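Long-range contacts in putative hemin storage protein (Bordetella bronchiseptica, PDB 6AU1), which cleaves deacetylated poly-beta-1,6-N-acetylglucosamine through its C-terminal glycoside hydrolase domain, the part of this biofilm protein crystallised here: residues V112-R117 with D166-S171; V231-Y236 with P254-S259; I316-M321 with R350-L355. All blocks are in the same frame, centred on the assembly; numbering follows the deposited sequence.

Interaction 1: residues V112-R117 with D166-S171; sequences VQSTTR and DDTEDS
Backbone hydrogen bonds set the alignment of these two loops. Ser171 N reaches Gln113 O at 2.8 Å, arriving from above that carbonyl plane, while Thr115 N gives a 3.0 Å bond that lies in the carbonyl plane of Thr168 O, on a lone pair. Between them the chains pass close enough for the CA hydrogens of Asp170 and Ser114 to face Gln113 O and Thr168 O. A backbone-to-side-chain bond adds to these: Gln113 N donates, almost straight (173°), to OD1 of Asp170 from above the carboxylate plane. The Asp170 side chain has CG anti to its own backbone N, and its OD2 is held by Ser131. A cis peptide bond joins Glu169 to Asp170 in the middle of this region.

Hydroxyls form a second network. Ser114 OG, anti to the backbone N, donates to Thr168 OG1 at 2.6 Å and accepts from the N-H groups of Thr116 and Arg117, so it closes an ST turn and an ST motif at once. Thr168 OG1 passes the chain on to Asp166 OD1, meeting its syn lone pair at 2.7 Å; the same oxygen takes Thr168 N, an Asx turn inside the type I turn from Asp166 to Glu169.

The charged pair lies at the Arg117 end. Arg117, bent at chi3 (45°), brings NH1 to the anti lone pair of Glu169 OE1 at 2.9 Å, the guanidinium and carboxylate planes nearly perpendicular (83°). Arg129 pairs with the same oxygen, and a water links Arg117 NE, Glu169 OE1 and Asp166 OD2. CG1 of buried Val112 packs against Glu169 CD at 3.7 Å.

This is a loop-to-loop junction of a TIM-barrel-type domain: the long excursions after parallel strands 89-94 and 156-159 are joined by backbone bonds, hydroxyls and a salt bridge, while turn motifs shape each loop.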
# COMPACT_ATOMS: atom_id res chain seq x y z
N VAL A 112 -12.60 9.78 8.52
CA VAL A 112 -11.60 10.67 9.10
C VAL A 112 -12.01 12.13 8.89
O VAL A 112 -12.32 12.54 7.77
CB VAL A 112 -10.21 10.43 8.49
CG1 VAL A 112 -9.21 11.54 8.89
CG2 VAL A 112 -9.70 9.03 8.86
N GLN A 113 -12.01 12.89 9.98
CA GLN A 113 -12.37 14.30 9.90
C GLN A 113 -11.12 15.15 10.06
O GLN A 113 -10.12 14.69 10.64
CB GLN A 113 -13.41 14.66 10.96
CG GLN A 113 -14.74 13.92 10.79
CD GLN A 113 -15.75 14.31 11.86
OE1 GLN A 113 -15.68 15.39 12.44
NE2 GLN A 113 -16.69 13.41 12.13
N SER A 114 -11.16 16.36 9.51
CA SER A 114 -10.07 17.32 9.60
C SER A 114 -10.57 18.62 10.23
O SER A 114 -11.71 19.02 10.00
CB SER A 114 -9.49 17.61 8.21
OG SER A 114 -8.71 18.80 8.21
N THR A 115 -9.73 19.29 11.00
CA THR A 115 -10.15 20.57 11.59
C THR A 115 -10.28 21.69 10.56
O THR A 115 -10.91 22.72 10.83
CB THR A 115 -9.15 21.03 12.68
OG1 THR A 115 -7.85 21.17 12.10
CG2 THR A 115 -9.08 20.02 13.81
N THR A 116 -9.66 21.51 9.40
CA THR A 116 -9.57 22.60 8.43
C THR A 116 -10.17 22.28 7.05
O THR A 116 -10.60 23.19 6.34
CB THR A 116 -8.11 23.03 8.21
OG1 THR A 116 -7.36 21.91 7.72
CG2 THR A 116 -7.49 23.53 9.52
N ARG A 117 -10.19 21.01 6.69
CA ARG A 117 -10.66 20.60 5.37
C ARG A 117 -12.16 20.88 5.19
O ARG A 117 -12.94 20.78 6.14
CB ARG A 117 -10.33 19.11 5.13
CG ARG A 117 -10.86 18.52 3.84
CD ARG A 117 -10.09 17.24 3.47
NE ARG A 117 -9.89 16.34 4.61
CZ ARG A 117 -10.76 15.41 4.99
NH1 ARG A 117 -10.49 14.64 6.04
NH2 ARG A 117 -11.90 15.25 4.34
N ASP A 166 -3.08 13.50 8.28
CA ASP A 166 -2.24 14.70 8.33
C ASP A 166 -2.34 15.38 9.70
O ASP A 166 -2.91 14.81 10.62
CB ASP A 166 -2.56 15.67 7.18
CG ASP A 166 -3.95 16.30 7.28
OD1 ASP A 166 -4.47 16.50 8.38
OD2 ASP A 166 -4.50 16.63 6.21
N ASP A 167 -1.76 16.57 9.83
CA ASP A 167 -1.63 17.17 11.15
C ASP A 167 -2.89 17.95 11.56
O ASP A 167 -2.88 18.68 12.55
CB ASP A 167 -0.39 18.07 11.21
CG ASP A 167 -0.35 19.12 10.11
OD1 ASP A 167 -1.24 19.12 9.24
OD2 ASP A 167 0.61 19.92 10.11
N THR A 168 -3.98 17.76 10.81
CA THR A 168 -5.30 18.29 11.18
C THR A 168 -6.31 17.17 11.42
O THR A 168 -7.50 17.42 11.63
CB THR A 168 -5.87 19.23 10.09
OG1 THR A 168 -6.20 18.47 8.92
CG2 THR A 168 -4.86 20.32 9.73
N GLU A 169 -5.81 15.92 11.38
CA GLU A 169 -6.65 14.73 11.45
C GLU A 169 -6.14 13.79 12.55
O GLU A 169 -4.99 13.91 12.96
CB GLU A 169 -6.62 13.98 10.11
CG GLU A 169 -7.16 14.78 8.93
CD GLU A 169 -6.86 14.11 7.59
OE1 GLU A 169 -7.64 14.33 6.63
OE2 GLU A 169 -5.86 13.37 7.49
N ASP A 170 -6.95 12.84 13.03
CA ASP A 170 -8.38 12.70 12.84
C ASP A 170 -9.08 13.57 13.90
O ASP A 170 -8.77 13.45 15.08
CB ASP A 170 -8.73 11.20 12.98
CG ASP A 170 -10.18 10.88 12.72
OD1 ASP A 170 -11.03 11.79 12.68
OD2 ASP A 170 -10.45 9.68 12.55
N SER A 171 -9.99 14.45 13.47
CA SER A 171 -10.64 15.39 14.39
C SER A 171 -12.05 14.94 14.82
O SER A 171 -12.77 15.68 15.50
CB SER A 171 -10.72 16.78 13.75
OG SER A 171 -11.52 16.74 12.58
O HOH W 1 -14.03 17.75 12.93
O HOH W 2 -7.03 17.24 5.39

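Interaction 2: residues V231-Y236 with P254-S259; sequences VARNLY and PEFLKS. With EDO (1,2-ethanediol), chain G.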
# COMPACT_ATOMS: atom_id res chain seq x y z
N VAL A 231 3.72 -9.59 6.34
CA VAL A 231 3.08 -8.31 6.07
C VAL A 231 4.05 -7.23 5.59
O VAL A 231 5.19 -7.13 6.07
CB VAL A 231 2.30 -7.76 7.31
CG1 VAL A 231 1.14 -8.70 7.67
CG2 VAL A 231 3.23 -7.53 8.50
N ALA A 232 3.59 -6.44 4.63
CA ALA A 232 4.32 -5.27 4.16
C ALA A 232 3.39 -4.07 4.20
O ALA A 232 2.16 -4.24 4.21
CB ALA A 232 4.84 -5.49 2.74
N ARG A 233 3.95 -2.87 4.23
CA ARG A 233 3.11 -1.67 4.14
C ARG A 233 3.79 -0.64 3.26
O ARG A 233 5.00 -0.46 3.33
CB ARG A 233 2.82 -1.10 5.53
CG ARG A 233 1.91 0.17 5.50
CD ARG A 233 1.40 0.53 6.90
NE ARG A 233 0.84 1.88 6.93
CZ ARG A 233 0.65 2.58 8.04
NH1 ARG A 233 0.95 2.05 9.23
NH2 ARG A 233 0.19 3.83 7.97
N ASN A 234 3.01 0.04 2.41
CA ASN A 234 3.53 1.14 1.61
C ASN A 234 3.92 2.34 2.48
O ASN A 234 3.14 2.78 3.34
CB ASN A 234 2.49 1.63 0.58
CG ASN A 234 2.34 0.69 -0.59
OD1 ASN A 234 1.22 0.38 -0.98
ND2 ASN A 234 3.45 0.26 -1.19
N LEU A 235 5.11 2.86 2.22
CA LEU A 235 5.62 4.04 2.92
C LEU A 235 5.97 5.11 1.90
O LEU A 235 6.66 4.83 0.91
CB LEU A 235 6.87 3.66 3.74
CG LEU A 235 7.66 4.78 4.42
CD1 LEU A 235 6.78 5.52 5.44
CD2 LEU A 235 8.89 4.21 5.09
N TYR A 236 5.48 6.32 2.13
CA TYR A 236 5.84 7.46 1.29
C TYR A 236 7.29 7.90 1.52
O TYR A 236 7.83 7.73 2.61
CB TYR A 236 4.90 8.63 1.58
CG TYR A 236 3.57 8.55 0.87
CD1 TYR A 236 3.45 8.94 -0.46
CD2 TYR A 236 2.44 8.08 1.53
CE1 TYR A 236 2.23 8.87 -1.12
CE2 TYR A 236 1.21 8.02 0.88
CZ TYR A 236 1.12 8.41 -0.44
OH TYR A 236 -0.10 8.34 -1.09
N PRO A 254 11.36 4.35 10.97
CA PRO A 254 11.77 3.50 12.10
C PRO A 254 10.64 2.64 12.67
O PRO A 254 10.87 1.47 13.00
CB PRO A 254 12.22 4.52 13.15
CG PRO A 254 12.58 5.72 12.39
CD PRO A 254 11.69 5.77 11.20
N GLU A 255 9.45 3.22 12.81
CA GLU A 255 8.32 2.50 13.37
C GLU A 255 7.84 1.41 12.42
O GLU A 255 7.44 0.33 12.86
CB GLU A 255 7.17 3.46 13.69
CG GLU A 255 7.50 4.46 14.81
CD GLU A 255 7.80 3.78 16.13
OE1 GLU A 255 7.11 2.79 16.46
OE2 GLU A 255 8.73 4.22 16.83
N PHE A 256 7.89 1.68 11.12
CA PHE A 256 7.50 0.67 10.13
C PHE A 256 8.47 -0.50 10.18
O PHE A 256 8.06 -1.67 10.12
CB PHE A 256 7.47 1.24 8.70
CG PHE A 256 6.17 1.91 8.31
CD1 PHE A 256 5.41 2.59 9.25
CD2 PHE A 256 5.72 1.85 7.00
CE1 PHE A 256 4.21 3.22 8.87
CE2 PHE A 256 4.52 2.46 6.62
CZ PHE A 256 3.78 3.16 7.56
N LEU A 257 9.76 -0.19 10.28
CA LEU A 257 10.78 -1.23 10.29
C LEU A 257 10.62 -2.15 11.49
O LEU A 257 10.97 -3.33 11.43
CB LEU A 257 12.19 -0.63 10.28
CG LEU A 257 12.67 -0.05 8.95
CD1 LEU A 257 13.95 0.77 9.15
CD2 LEU A 257 12.89 -1.15 7.90
N LYS A 258 10.09 -1.60 12.59
CA LYS A 258 9.91 -2.37 13.81
C LYS A 258 8.71 -3.31 13.73
O LYS A 258 8.64 -4.30 14.46
CB LYS A 258 9.76 -1.43 15.01
CG LYS A 258 11.06 -0.83 15.49
CD LYS A 258 10.83 0.34 16.43
CE LYS A 258 9.90 -0.03 17.58
NZ LYS A 258 9.69 1.13 18.51
N SER A 259 7.76 -3.00 12.85
CA SER A 259 6.46 -3.66 12.89
C SER A 259 6.10 -4.51 11.67
O SER A 259 5.29 -5.43 11.78
CB SER A 259 5.37 -2.62 13.10
OG SER A 259 5.67 -1.78 14.21
C1 EDO G . -3.44 7.77 -1.55
O1 EDO G . -3.81 6.42 -1.20
C2 EDO G . -3.30 8.62 -0.30
O2 EDO G . -2.14 8.20 0.44
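A parallel strand of the barrel sheet and the helix that returns to the next strand meet here, as they do in a beta/alpha barrel: after strand 230-235 and two short helices, helix 253-259 leads into the parallel neighbour 262-266. The short axes of 231-235 and 254-259 run nearly antiparallel (166°) and come within 9.4 Å.

Phe256 bridges that gap. Its CG lies anti to the carbonyl carbon (chi1 -86°), sending the ring from the helix toward the strand. Arg233, extended from CG to NE with CG anti to its backbone N, runs across the ring at about a right angle, and its guanidinium sets one face on the ring's tip: Phe256 CZ is 3.2 Å from Arg233 CZ, over the centre of the group. The two planes are 39° apart, so the ring comes tip first and the groups do not stack flat. Ala163 O accepts from Arg233 NH2 and Tyr260 OH from NH1, which fixes the guanidinium's rotation within the buried contact.

One ring face takes Leu235 CD1 in a CH-pi contact, 4.3 Å from the Phe256 ring centroid and toward the rim. At the edge Asn234 O lies in plane, 3.6 Å from Phe256 CE2. Farther along, Tyr236 OH donates to O2 of an ethanediol at 2.6 Å; Asp161 binds the same molecule. A helix side chain buried against a parallel strand is how the helical layer packs in a TIM-barrel fold.

Interaction 3: residues I316-M321 with R350-L355; sequences ILRRQM and RDVMSL
Two side chains of helix 314-326, Arg318 and Met321, one turn apart, reach the end of helix 346-353 by different means. Arg318 is almost fully stretched: CG is anti to the backbone N, and the chain stays extended to NE before chi4 (-78°) swings the guanidinium round. That turn presents an edge to Asp351, whose CG sits in the crowded position between backbone N and carbonyl carbon. NH2 of Arg318 donates to Asp351 OD2 at 2.9 Å, within the guanidinium plane but from above the carboxylate plane. A weak second bond joins Arg318 NE and Asp351 OD1 at 3.3 Å. With the two planes 45° apart, the salt bridge is twisted, its NH2 bond the shorter of the two.

Beneath the ion pair the contact turns apolar. Val352 places CG2 in the crowded position and CG1 anti to the carbonyl carbon; CG1 lies over one guanidinium face of Arg318, toward its rim, while CG2 touches Met321 SD at 3.6 Å and approaches the aliphatic Arg318 CG. Met321 has CG anti to the carbonyl carbon and is straight beyond it, so its sulfur and methyl reach across obliquely. Met353 does the reverse: a bend at chi2 (-67°) leaves its SD 3.7 Å from Met321 CE, and a second bend at chi3 turns its own methyl.

Deeper in, Leu301 of strand 297-305 underlies Met321, and Val10 of strand 8-12 meets Met353. Leu349 packs against both Arg318 and Met321, and Tyr332 OH bonds to Val352 O, so the C-terminal helix lies beside helix 314-326 on the outside of the barrel strands.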
# COMPACT_ATOMS: atom_id res chain seq x y z
N ILE A 316 15.20 3.14 -18.34
CA ILE A 316 15.27 4.05 -17.20
C ILE A 316 15.01 3.28 -15.90
O ILE A 316 15.68 3.49 -14.88
CB ILE A 316 14.27 5.21 -17.34
CG1 ILE A 316 14.72 6.16 -18.45
CG2 ILE A 316 14.12 5.97 -16.03
CD1 ILE A 316 13.69 7.22 -18.83
N LEU A 317 14.04 2.37 -15.95
CA LEU A 317 13.71 1.53 -14.81
C LEU A 317 14.88 0.62 -14.44
O LEU A 317 15.22 0.47 -13.26
CB LEU A 317 12.46 0.70 -15.13
CG LEU A 317 11.90 -0.20 -14.03
CD1 LEU A 317 11.53 0.63 -12.82
CD2 LEU A 317 10.68 -0.97 -14.56
N ARG A 318 15.49 0.02 -15.45
CA ARG A 318 16.63 -0.86 -15.20
C ARG A 318 17.79 -0.07 -14.60
O ARG A 318 18.49 -0.57 -13.71
CB ARG A 318 17.08 -1.56 -16.49
CG ARG A 318 18.12 -2.66 -16.26
CD ARG A 318 18.46 -3.37 -17.56
NE ARG A 318 19.41 -4.47 -17.37
CZ ARG A 318 20.72 -4.32 -17.20
NH1 ARG A 318 21.25 -3.10 -17.19
NH2 ARG A 318 21.51 -5.37 -17.04
N ARG A 319 18.01 1.15 -15.08
CA ARG A 319 19.11 1.96 -14.55
C ARG A 319 18.88 2.26 -13.07
O ARG A 319 19.84 2.31 -12.30
CB ARG A 319 19.27 3.28 -15.31
CG ARG A 319 19.95 3.16 -16.67
CD ARG A 319 20.07 4.54 -17.31
NE ARG A 319 20.26 4.47 -18.75
CZ ARG A 319 19.84 5.40 -19.61
NH1 ARG A 319 19.20 6.47 -19.16
NH2 ARG A 319 20.06 5.25 -20.91
N GLN A 320 17.62 2.44 -12.69
CA GLN A 320 17.31 2.66 -11.27
C GLN A 320 17.63 1.41 -10.46
O GLN A 320 18.20 1.49 -9.37
CB GLN A 320 15.85 3.08 -11.08
CG GLN A 320 15.57 4.49 -11.57
CD GLN A 320 14.14 4.91 -11.29
OE1 GLN A 320 13.23 4.09 -11.26
NE2 GLN A 320 13.94 6.21 -11.07
N MET A 321 17.29 0.24 -11.01
CA MET A 321 17.59 -1.01 -10.32
C MET A 321 19.10 -1.23 -10.20
O MET A 321 19.58 -1.64 -9.15
CB MET A 321 16.93 -2.18 -11.03
CG MET A 321 15.40 -2.15 -10.90
SD MET A 321 14.63 -3.45 -11.87
CE MET A 321 12.90 -3.12 -11.53
N ARG A 350 14.70 -9.00 -17.00
CA ARG A 350 14.87 -10.33 -16.44
C ARG A 350 16.13 -10.45 -15.57
O ARG A 350 16.07 -10.98 -14.46
CB ARG A 350 14.92 -11.38 -17.55
CG ARG A 350 14.80 -12.81 -17.05
CD ARG A 350 14.76 -13.81 -18.19
NE ARG A 350 13.75 -13.47 -19.19
CZ ARG A 350 14.02 -13.11 -20.44
NH1 ARG A 350 13.04 -12.81 -21.28
NH2 ARG A 350 15.28 -13.05 -20.86
N ASP A 351 17.26 -9.94 -16.05
CA ASP A 351 18.51 -10.19 -15.34
C ASP A 351 18.57 -9.46 -13.99
O ASP A 351 19.20 -9.96 -13.06
CB ASP A 351 19.74 -9.85 -16.20
CG ASP A 351 19.75 -8.41 -16.72
OD1 ASP A 351 18.86 -7.61 -16.38
OD2 ASP A 351 20.68 -8.10 -17.50
N VAL A 352 17.91 -8.31 -13.88
CA VAL A 352 17.95 -7.60 -12.60
C VAL A 352 16.76 -7.95 -11.69
O VAL A 352 16.79 -7.66 -10.50
CB VAL A 352 17.99 -6.07 -12.79
CG1 VAL A 352 19.38 -5.64 -13.25
CG2 VAL A 352 16.91 -5.59 -13.75
N MET A 353 15.74 -8.60 -12.23
CA MET A 353 14.61 -8.98 -11.39
C MET A 353 14.76 -10.42 -10.92
O MET A 353 14.01 -10.88 -10.06
CB MET A 353 13.28 -8.76 -12.12
CG MET A 353 12.82 -7.31 -12.16
SD MET A 353 12.38 -6.64 -10.53
CE MET A 353 10.91 -7.61 -10.14
N SER A 354 15.74 -11.11 -11.49
CA SER A 354 16.06 -12.48 -11.10
C SER A 354 16.51 -12.57 -9.64
O SER A 354 17.22 -11.68 -9.15
CB SER A 354 17.15 -13.06 -12.01
OG SER A 354 17.63 -14.30 -11.52
N LEU A 355 16.11 -13.64 -8.96
CA LEU A 355 16.44 -13.82 -7.55
C LEU A 355 17.87 -14.33 -7.35
O LEU A 355 18.30 -14.58 -6.23
CB LEU A 355 15.44 -14.79 -6.90
CG LEU A 355 14.01 -14.26 -6.73
CD1 LEU A 355 13.09 -15.33 -6.16
CD2 LEU A 355 14.01 -13.01 -5.86

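How the interactions relate
The three contacts follow one another along the chain, each closing before the next opens. Interactions 1 and 2 have centres 23 Å apart and nearest atoms about 10 Å apart; they are related through the sheet, since the loop holding 166-171 leaves strand 156-159, the parallel partner of strand 230-235. Interaction 3 lies across the chain's centre from interaction 1, with 40 Å between centres, and its centre is 23 Å from that of interaction 2. Interaction 1 joins two loops, interaction 2 seats a helix on a strand, and interaction 3 pairs two helices. Ethanediol, probably from the crystallisation liquor, sits beside interaction 2 at Tyr236; none of the three touches another.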